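Local atomic coordinates of tRNA-splicing ligase RtcB (PDB entry 2EPG), a protein that probably joins RNA ends carrying a 2',3'-cyclic phosphate or 3'-phosphate to 5'-hydroxyl ends, using GTP and manganese. Residues D227-G235 with E373-V381; R389-A400 with A470-P481. All blocks are in the same frame, centred on the assembly; numbering follows the deposited sequence.

Contact 1: residues D227-G235 with E373-V381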
loop_
_atom_site.group_PDB
_atom_site.type_symbol
_atom_site.label_atom_id
_atom_site.label_comp_id
_atom_site.label_asym_id
_atom_site.label_seq_id
_atom_site.Cartn_x
_atom_site.Cartn_y
_atom_site.Cartn_z
ATOM N N ASP A 227 9.123 14.818 -13.600
ATOM C CA ASP A 227 9.676 14.035 -14.693
ATOM C C ASP A 227 8.672 14.080 -15.818
ATOM O O ASP A 227 7.631 13.433 -15.762
ATOM C CB ASP A 227 9.902 12.589 -14.275
ATOM C CG ASP A 227 10.838 11.862 -15.211
ATOM O OD1 ASP A 227 12.051 11.882 -14.949
ATOM O OD2 ASP A 227 10.377 11.289 -16.218
ATOM N N GLU A 228 8.996 14.851 -16.845
ATOM C CA GLU A 228 8.114 15.028 -17.978
ATOM C C GLU A 228 7.836 13.723 -18.711
ATOM O O GLU A 228 6.702 13.467 -19.117
ATOM C CB GLU A 228 8.718 16.061 -18.933
ATOM C CG GLU A 228 7.682 16.924 -19.626
ATOM C CD GLU A 228 6.751 17.608 -18.632
ATOM O OE1 GLU A 228 7.229 18.494 -17.883
ATOM O OE2 GLU A 228 5.547 17.243 -18.597
ATOM N N GLU A 229 8.858 12.892 -18.873
ATOM C CA GLU A 229 8.682 11.627 -19.579
ATOM C C GLU A 229 7.766 10.656 -18.825
ATOM O O GLU A 229 6.880 10.054 -19.416
ATOM C CB GLU A 229 10.030 10.946 -19.824
ATOM C CG GLU A 229 9.858 9.570 -20.457
ATOM C CD GLU A 229 11.118 8.720 -20.425
ATOM O OE1 GLU A 229 11.722 8.562 -19.336
ATOM O OE2 GLU A 229 11.493 8.191 -21.492
ATOM N N ALA A 230 7.984 10.495 -17.523
ATOM C CA ALA A 230 7.150 9.590 -16.736
ATOM C C ALA A 230 5.738 10.165 -16.610
ATOM O O ALA A 230 4.760 9.432 -16.668
ATOM C CB ALA A 230 7.767 9.376 -15.346
ATOM N N ALA A 231 5.632 11.477 -16.455
ATOM C CA ALA A 231 4.323 12.092 -16.309
ATOM C C ALA A 231 3.494 11.849 -17.559
ATOM O O ALA A 231 2.328 11.481 -17.463
ATOM C CB ALA A 231 4.457 13.603 -16.029
ATOM N N LEU A 232 4.107 12.041 -18.728
ATOM C CA LEU A 232 3.425 11.806 -19.997
ATOM C C LEU A 232 2.963 10.357 -20.067
ATOM O O LEU A 232 1.814 10.075 -20.414
ATOM C CB LEU A 232 4.365 12.067 -21.180
ATOM C CG LEU A 232 3.753 11.685 -22.534
ATOM C CD1 LEU A 232 2.641 12.688 -22.872
ATOM C CD2 LEU A 232 4.823 11.676 -23.632
ATOM N N ALA A 233 3.872 9.439 -19.750
ATOM C CA ALA A 233 3.552 8.025 -19.768
ATOM C C ALA A 233 2.425 7.683 -18.789
ATOM O O ALA A 233 1.585 6.850 -19.100
ATOM C CB ALA A 233 4.803 7.198 -19.447
ATOM N N PHE A 234 2.404 8.317 -17.615
ATOM C CA PHE A 234 1.361 8.050 -16.610
ATOM C C PHE A 234 0.098 8.864 -16.880
ATOM O O PHE A 234 -0.894 8.719 -16.164
ATOM C CB PHE A 234 1.824 8.407 -15.180
ATOM C CG PHE A 234 2.875 7.491 -14.611
ATOM C CD1 PHE A 234 3.249 6.317 -15.272
ATOM C CD2 PHE A 234 3.512 7.821 -13.413
ATOM C CE1 PHE A 234 4.245 5.490 -14.762
ATOM C CE2 PHE A 234 4.513 7.005 -12.887
ATOM C CZ PHE A 234 4.885 5.833 -13.560
ATOM N N GLY A 235 0.145 9.741 -17.880
ATOM C CA GLY A 235 -1.018 10.555 -18.190
ATOM C C GLY A 235 -1.272 11.645 -17.159
ATOM O O GLY A 235 -2.424 11.934 -16.824
ATOM N N GLU A 373 1.962 0.341 -20.946
ATOM C CA GLU A 373 1.881 1.792 -21.060
ATOM C C GLU A 373 2.949 2.490 -20.225
ATOM O O GLU A 373 3.391 3.595 -20.554
ATOM C CB GLU A 373 0.515 2.304 -20.575
ATOM C CG GLU A 373 -0.688 1.976 -21.442
ATOM C CD GLU A 373 -1.274 0.598 -21.184
ATOM O OE1 GLU A 373 -2.456 0.391 -21.545
ATOM O OE2 GLU A 373 -0.569 -0.278 -20.639
ATOM N N TYR A 374 3.345 1.838 -19.138
ATOM C CA TYR A 374 4.305 2.392 -18.184
ATOM C C TYR A 374 5.647 1.683 -18.160
ATOM O O TYR A 374 6.568 2.140 -17.490
ATOM C CB TYR A 374 3.737 2.264 -16.767
ATOM C CG TYR A 374 2.333 2.796 -16.559
ATOM C CD1 TYR A 374 1.538 2.302 -15.519
ATOM C CD2 TYR A 374 1.831 3.843 -17.334
ATOM C CE1 TYR A 374 0.295 2.842 -15.249
ATOM C CE2 TYR A 374 0.578 4.394 -17.073
ATOM C CZ TYR A 374 -0.180 3.888 -16.023
ATOM O OH TYR A 374 -1.392 4.440 -15.723
ATOM N N ARG A 375 5.735 0.559 -18.861
ATOM C CA ARG A 375 6.915 -0.276 -18.841
ATOM C C ARG A 375 8.240 0.422 -19.117
ATOM O O ARG A 375 9.262 0.055 -18.539
ATOM C CB ARG A 375 6.714 -1.479 -19.777
ATOM C CG ARG A 375 7.714 -2.619 -19.538
ATOM C CD ARG A 375 7.271 -3.915 -20.207
ATOM N NE ARG A 375 5.955 -4.351 -19.731
ATOM C CZ ARG A 375 5.113 -5.119 -20.425
ATOM N NH1 ARG A 375 3.939 -5.458 -19.906
ATOM N NH2 ARG A 375 5.434 -5.542 -21.640
ATOM N N ARG A 376 8.231 1.437 -19.976
ATOM C CA ARG A 376 9.465 2.151 -20.268
ATOM C C ARG A 376 9.929 3.027 -19.117
ATOM O O ARG A 376 11.122 3.243 -18.955
ATOM C CB ARG A 376 9.309 3.039 -21.515
ATOM C CG ARG A 376 9.132 2.272 -22.809
ATOM C CD ARG A 376 8.838 3.196 -23.986
ATOM N NE ARG A 376 8.477 2.418 -25.170
ATOM C CZ ARG A 376 7.948 2.925 -26.282
ATOM N NH1 ARG A 376 7.655 2.124 -27.306
ATOM N NH2 ARG A 376 7.707 4.230 -26.374
ATOM N N VAL A 377 9.003 3.534 -18.313
ATOM C CA VAL A 377 9.398 4.428 -17.232
ATOM C C VAL A 377 9.354 3.846 -15.829
ATOM O O VAL A 377 9.895 4.441 -14.904
ATOM C CB VAL A 377 8.542 5.719 -17.238
ATOM C CG1 VAL A 377 8.641 6.398 -18.587
ATOM C CG2 VAL A 377 7.093 5.383 -16.900
ATOM N N GLY A 378 8.724 2.686 -15.671
ATOM C CA GLY A 378 8.628 2.075 -14.355
ATOM C C GLY A 378 7.221 2.134 -13.758
ATOM O O GLY A 378 6.378 2.918 -14.190
ATOM N N GLN A 379 6.977 1.311 -12.747
ATOM C CA GLN A 379 5.683 1.241 -12.082
ATOM C C GLN A 379 5.384 2.501 -11.280
ATOM O O GLN A 379 6.262 3.053 -10.628
ATOM C CB GLN A 379 5.678 0.052 -11.111
ATOM C CG GLN A 379 4.360 -0.155 -10.325
ATOM C CD GLN A 379 4.610 -0.892 -9.038
ATOM O OE1 GLN A 379 4.961 -2.076 -9.036
ATOM N NE2 GLN A 379 4.470 -0.190 -7.931
ATOM N N PRO A 380 4.131 2.975 -11.315
ATOM C CA PRO A 380 3.812 4.174 -10.533
ATOM C C PRO A 380 3.892 3.798 -9.038
ATOM O O PRO A 380 3.574 2.667 -8.652
ATOM C CB PRO A 380 2.363 4.495 -10.941
ATOM C CG PRO A 380 2.224 3.880 -12.318
ATOM C CD PRO A 380 3.012 2.590 -12.199
ATOM N N VAL A 381 4.323 4.739 -8.205
ATOM C CA VAL A 381 4.401 4.518 -6.769
ATOM C C VAL A 381 3.609 5.675 -6.201
ATOM O O VAL A 381 3.963 6.843 -6.406
ATOM C CB VAL A 381 5.851 4.581 -6.245
ATOM C CG1 VAL A 381 5.853 4.530 -4.708
ATOM C CG2 VAL A 381 6.657 3.421 -6.806
#
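Phe234, on the last turn of helix 228-234, pushes its ring into a hollow walled by Tyr374, Val377, Gly378 and Pro380. Its CG stands anti to the carbonyl carbon (chi1 -70°), which brings the ring from the flank of the helix over to the 373-381 loop. Pro380 closes one face: CG lies 3.7 Å from the centroid of the Phe234 ring, a CH-pi contact close to the ring normal. The CD1 edge meets the face of Tyr374 in a T-shaped pair, with the Phe234 and Tyr374 planes at 72° and CD1 of Phe234 3.5 Å from CD2 of Tyr374. At the far end of the ring, Phe234 CZ comes within 3.3 Å of Gly378 O, which lies in the ring plane at its edge. Proline, tyrosine and carbonyl together leave the phenyl little room to turn.

The reverse bump is Val377, which points at the helix between Ala230 and Ala233. Both methyls touch Ala233 CB; CG2 goes on to Phe234, 3.6 Å from its CE1, while CG1 lies against CG, CD and OE1 of Glu229, the two side chains running past each other in opposite directions. The small alanines let the loop come close, with Val377 CB 4.2 Å from Ala230 CB. Tyr374 borders Ala233 as well, presenting its CE2 edge to Ala233 O, and its hydroxyl is tied to Leu334 O of strand 332-347.

Asp227 caps the helix through OD2, which accepts from Ala230 N at 2.8 Å, and Gly235 ends it in a Schellman motif. This is apolar packing of a short, capped helix, 228-234, on the loop leading into strand 380-383, with Phe234 also reaching Val393 and Ala395 of strand 391-395 and Val476 of strand 474-486.

Contact 2: residues R389-A400 with A470-P481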
loop_
_atom_site.group_PDB
_atom_site.type_symbol
_atom_site.label_atom_id
_atom_site.label_comp_id
_atom_site.label_asym_id
_atom_site.label_seq_id
_atom_site.Cartn_x
_atom_site.Cartn_y
_atom_site.Cartn_z
ATOM N N ARG A 389 -2.567 17.048 3.121
ATOM C CA ARG A 389 -1.138 17.274 2.907
ATOM C C ARG A 389 -0.816 16.845 1.478
ATOM O O ARG A 389 -1.655 16.236 0.815
ATOM C CB ARG A 389 -0.325 16.438 3.893
ATOM C CG ARG A 389 -0.758 16.594 5.338
ATOM C CD ARG A 389 -0.426 17.984 5.859
ATOM N NE ARG A 389 1.009 18.238 5.787
ATOM C CZ ARG A 389 1.931 17.513 6.417
ATOM N NH1 ARG A 389 3.218 17.820 6.287
ATOM N NH2 ARG A 389 1.567 16.486 7.182
ATOM N N TYR A 390 0.388 17.150 1.004
ATOM C CA TYR A 390 0.788 16.768 -0.347
ATOM C C TYR A 390 0.888 15.262 -0.542
ATOM O O TYR A 390 1.230 14.517 0.381
ATOM C CB TYR A 390 2.162 17.320 -0.701
ATOM C CG TYR A 390 2.247 18.808 -0.873
ATOM C CD1 TYR A 390 3.101 19.571 -0.070
ATOM C CD2 TYR A 390 1.508 19.455 -1.858
ATOM C CE1 TYR A 390 3.214 20.940 -0.248
ATOM C CE2 TYR A 390 1.615 20.827 -2.045
ATOM C CZ TYR A 390 2.470 21.560 -1.236
ATOM O OH TYR A 390 2.583 22.914 -1.426
ATOM N N SER A 391 0.603 14.827 -1.762
ATOM C CA SER A 391 0.741 13.427 -2.133
ATOM C C SER A 391 1.756 13.455 -3.260
ATOM O O SER A 391 1.912 14.481 -3.924
ATOM C CB SER A 391 -0.579 12.855 -2.631
ATOM O OG SER A 391 -1.380 12.479 -1.531
ATOM N N TYR A 392 2.457 12.353 -3.479
ATOM C CA TYR A 392 3.434 12.327 -4.561
ATOM C C TYR A 392 3.248 11.082 -5.426
ATOM O O TYR A 392 2.680 10.077 -4.992
ATOM C CB TYR A 392 4.871 12.338 -4.010
ATOM C CG TYR A 392 5.236 13.557 -3.163
ATOM C CD1 TYR A 392 4.798 13.680 -1.840
ATOM C CD2 TYR A 392 5.997 14.595 -3.693
ATOM C CE1 TYR A 392 5.103 14.802 -1.078
ATOM C CE2 TYR A 392 6.309 15.722 -2.931
ATOM C CZ TYR A 392 5.856 15.814 -1.633
ATOM O OH TYR A 392 6.159 16.934 -0.898
ATOM N N VAL A 393 3.699 11.175 -6.666
ATOM C CA VAL A 393 3.658 10.050 -7.575
ATOM C C VAL A 393 5.132 9.859 -7.950
ATOM O O VAL A 393 5.786 10.806 -8.415
ATOM C CB VAL A 393 2.853 10.355 -8.855
ATOM C CG1 VAL A 393 2.931 9.161 -9.793
ATOM C CG2 VAL A 393 1.385 10.676 -8.501
ATOM N N LEU A 394 5.659 8.663 -7.696
ATOM C CA LEU A 394 7.034 8.346 -8.031
ATOM C C LEU A 394 6.957 7.250 -9.079
ATOM O O LEU A 394 5.865 6.843 -9.470
ATOM C CB LEU A 394 7.785 7.822 -6.796
ATOM C CG LEU A 394 7.601 8.627 -5.497
ATOM C CD1 LEU A 394 8.357 7.951 -4.346
ATOM C CD2 LEU A 394 8.093 10.047 -5.688
ATOM N N ALA A 395 8.111 6.790 -9.550
ATOM C CA ALA A 395 8.166 5.696 -10.508
ATOM C C ALA A 395 9.219 4.718 -9.990
ATOM O O ALA A 395 10.229 5.140 -9.420
ATOM C CB ALA A 395 8.543 6.205 -11.902
ATOM N N GLY A 396 8.973 3.421 -10.176
ATOM C CA GLY A 396 9.909 2.402 -9.725
ATOM C C GLY A 396 11.192 2.426 -10.538
ATOM O O GLY A 396 11.190 2.834 -11.693
ATOM N N THR A 397 12.291 1.968 -9.957
ATOM C CA THR A 397 13.554 2.020 -10.675
ATOM C C THR A 397 14.244 0.693 -10.803
ATOM O O THR A 397 13.931 -0.264 -10.100
ATOM C CB THR A 397 14.541 2.957 -9.978
ATOM O OG1 THR A 397 14.948 2.365 -8.741
ATOM C CG2 THR A 397 13.874 4.312 -9.702
ATOM N N GLU A 398 15.220 0.661 -11.702
ATOM C CA GLU A 398 15.990 -0.549 -11.935
ATOM C C GLU A 398 16.854 -0.808 -10.725
ATOM O O GLU A 398 17.021 -1.957 -10.319
ATOM C CB GLU A 398 16.846 -0.396 -13.206
ATOM C CG GLU A 398 16.015 -0.434 -14.490
ATOM C CD GLU A 398 16.815 -0.107 -15.747
ATOM O OE1 GLU A 398 17.168 1.080 -15.939
ATOM O OE2 GLU A 398 17.092 -1.040 -16.542
ATOM N N LYS A 399 17.386 0.258 -10.131
ATOM C CA LYS A 399 18.246 0.108 -8.954
ATOM C C LYS A 399 17.505 -0.579 -7.811
ATOM O O LYS A 399 18.080 -1.402 -7.087
ATOM C CB LYS A 399 18.764 1.462 -8.470
ATOM C CG LYS A 399 19.610 1.347 -7.214
ATOM C CD LYS A 399 20.252 2.669 -6.838
ATOM C CE LYS A 399 21.243 2.483 -5.720
ATOM N NZ LYS A 399 21.894 3.782 -5.348
ATOM N N ALA A 400 16.232 -0.228 -7.650
ATOM C CA ALA A 400 15.390 -0.824 -6.615
ATOM C C ALA A 400 15.289 -2.329 -6.848
ATOM O O ALA A 400 15.244 -3.099 -5.895
ATOM C CB ALA A 400 13.965 -0.187 -6.649
ATOM N N ALA A 470 18.334 7.788 -2.632
ATOM C CA ALA A 470 18.853 6.427 -2.586
ATOM C C ALA A 470 18.686 5.737 -3.938
ATOM O O ALA A 470 19.189 4.644 -4.141
ATOM C CB ALA A 470 18.134 5.614 -1.475
ATOM N N GLY A 471 17.974 6.375 -4.861
ATOM C CA GLY A 471 17.783 5.794 -6.179
ATOM C C GLY A 471 16.669 4.756 -6.287
ATOM O O GLY A 471 16.577 4.040 -7.282
ATOM N N ILE A 472 15.801 4.679 -5.285
ATOM C CA ILE A 472 14.720 3.694 -5.327
ATOM C C ILE A 472 13.324 4.276 -5.510
ATOM O O ILE A 472 12.333 3.664 -5.110
ATOM C CB ILE A 472 14.733 2.811 -4.058
ATOM C CG1 ILE A 472 14.599 3.667 -2.795
ATOM C CG2 ILE A 472 16.021 2.024 -4.010
ATOM C CD1 ILE A 472 14.354 2.818 -1.520
ATOM N N GLY A 473 13.245 5.453 -6.123
ATOM C CA GLY A 473 11.963 6.084 -6.355
ATOM C C GLY A 473 12.102 7.432 -7.034
ATOM O O GLY A 473 12.373 8.437 -6.373
ATOM N N LYS A 474 11.910 7.458 -8.352
ATOM C CA LYS A 474 12.033 8.689 -9.101
ATOM C C LYS A 474 10.778 9.555 -8.952
ATOM O O LYS A 474 9.660 9.071 -9.144
ATOM C CB LYS A 474 12.257 8.375 -10.578
ATOM C CG LYS A 474 12.243 9.613 -11.466
ATOM C CD LYS A 474 12.277 9.250 -12.944
ATOM C CE LYS A 474 13.620 8.697 -13.354
ATOM N NZ LYS A 474 13.672 8.452 -14.827
ATOM N N LYS A 475 10.969 10.827 -8.602
ATOM C CA LYS A 475 9.851 11.754 -8.454
ATOM C C LYS A 475 9.205 12.047 -9.785
ATOM O O LYS A 475 9.887 12.341 -10.760
ATOM C CB LYS A 475 10.307 13.073 -7.843
ATOM C CG LYS A 475 10.616 12.966 -6.373
ATOM C CD LYS A 475 11.172 14.265 -5.821
ATOM C CE LYS A 475 10.170 15.388 -5.904
ATOM N NZ LYS A 475 10.763 16.655 -5.341
ATOM N N VAL A 476 7.879 11.964 -9.824
ATOM C CA VAL A 476 7.154 12.239 -11.048
ATOM C C VAL A 476 6.253 13.446 -10.880
ATOM O O VAL A 476 6.286 14.362 -11.697
ATOM C CB VAL A 476 6.309 11.034 -11.484
ATOM C CG1 VAL A 476 5.551 11.379 -12.765
ATOM C CG2 VAL A 476 7.218 9.815 -11.670
ATOM N N ALA A 477 5.443 13.462 -9.824
ATOM C CA ALA A 477 4.557 14.606 -9.607
ATOM C C ALA A 477 4.135 14.767 -8.168
ATOM O O ALA A 477 4.326 13.868 -7.347
ATOM C CB ALA A 477 3.310 14.497 -10.507
ATOM N N ARG A 478 3.571 15.936 -7.868
ATOM C CA ARG A 478 3.076 16.241 -6.538
ATOM C C ARG A 478 1.627 16.641 -6.694
ATOM O O ARG A 478 1.270 17.324 -7.652
ATOM C CB ARG A 478 3.857 17.378 -5.873
ATOM C CG ARG A 478 3.404 17.607 -4.440
ATOM C CD ARG A 478 4.263 18.641 -3.724
ATOM N NE ARG A 478 4.053 19.988 -4.241
ATOM C CZ ARG A 478 4.862 21.008 -3.992
ATOM N NH1 ARG A 478 4.602 22.207 -4.494
ATOM N NH2 ARG A 478 5.945 20.822 -3.253
ATOM N N LEU A 479 0.813 16.216 -5.732
ATOM C CA LEU A 479 -0.621 16.443 -5.721
ATOM C C LEU A 479 -1.055 17.241 -4.485
ATOM O O LEU A 479 -0.665 16.916 -3.363
ATOM C CB LEU A 479 -1.343 15.084 -5.708
ATOM C CG LEU A 479 -1.408 14.135 -6.916
ATOM C CD1 LEU A 479 -0.435 14.518 -7.994
ATOM C CD2 LEU A 479 -1.205 12.699 -6.432
ATOM N N ARG A 480 -1.878 18.265 -4.694
ATOM C CA ARG A 480 -2.376 19.079 -3.592
ATOM C C ARG A 480 -3.880 18.813 -3.429
ATOM O O ARG A 480 -4.632 18.815 -4.403
ATOM C CB ARG A 480 -2.100 20.557 -3.886
ATOM C CG ARG A 480 -2.427 21.479 -2.728
ATOM C CD ARG A 480 -1.742 22.833 -2.863
ATOM N NE ARG A 480 -1.948 23.614 -1.650
ATOM C CZ ARG A 480 -3.122 24.118 -1.284
ATOM N NH1 ARG A 480 -3.226 24.807 -0.154
ATOM N NH2 ARG A 480 -4.192 23.956 -2.060
ATOM N N PRO A 481 -4.335 18.567 -2.195
ATOM C CA PRO A 481 -5.756 18.296 -1.935
ATOM C C PRO A 481 -6.675 19.511 -1.995
ATOM O O PRO A 481 -6.271 20.619 -1.649
ATOM C CB PRO A 481 -5.737 17.675 -0.544
ATOM C CG PRO A 481 -4.618 18.412 0.120
ATOM C CD PRO A 481 -3.545 18.474 -0.951
HETATM O O HOH W 1 11.663 1.842 -6.921
#
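Arg478 reaches across to Tyr390 and Tyr392 from the neighbouring antiparallel strand. With CG anti to the backbone N (chi1 -175°), its chain runs out between the two rings. CB lies near Tyr392 CD2; CG sits over the face of Tyr392, 4.2 Å from the ring centroid. CD turns to Tyr390, 3.6 Å from that centroid, while still touching Tyr392 CE2. A bend at chi3 (70°) then lays the tip flat on Tyr390: NE is 3.4 Å from Tyr390 CE2, and CZ makes a cation-pi contact 3.9 Å from the Tyr390 centroid, the planes at 16°. NH1 ends near Tyr390 OH, NH2 near CE1. A salt bridge from NE to Asp223 also anchors the guanidinium.

On the opposite face of the sheet, Val393 CG2 meets Leu479 CD2. The backbone ladder joins Ser391 to Leu479 and Val393 to Ala477, then slips one residue: Val393 O accepts from both Val476 N and Ala477 N. Beyond the strands, Thr397 OG1 donates to Gly471 O at 2.8 Å and accepts from Ala400 N as an N-cap; the extended Lys399 places NZ 3.1 Å from Ala470 O, above the carbonyl plane. A water bridges Thr397 N and Ile472 O. Ser391 is predicted to bind GMP, so this antiparallel pair with a classic beta bulge probably borders the nucleotide site of RtcB.

Overall arrangement
Both segments of contact 1 have been completed before Arg389, where contact 2 begins; the two centres lie about 11 Å apart on the same side of the chain's centre. Strand 380-383, at the end of contact 1, is followed directly by strand 391-395 of contact 2. The two pair antiparallel, with probable hydrogen bonds from Leu394 N to Val381 O and from Gly396 N to Gln379 O. Strand 391-395 thus lies between 380-383 and 474-486, while helix 228-234 packs on the sheet through Phe234, Ala230 and Ala231. The connection between 380-383 and 391-395 includes Pro384 to Met387, predicted like Ser391 to bind GMP, so the strand pair runs up to the predicted nucleotide site.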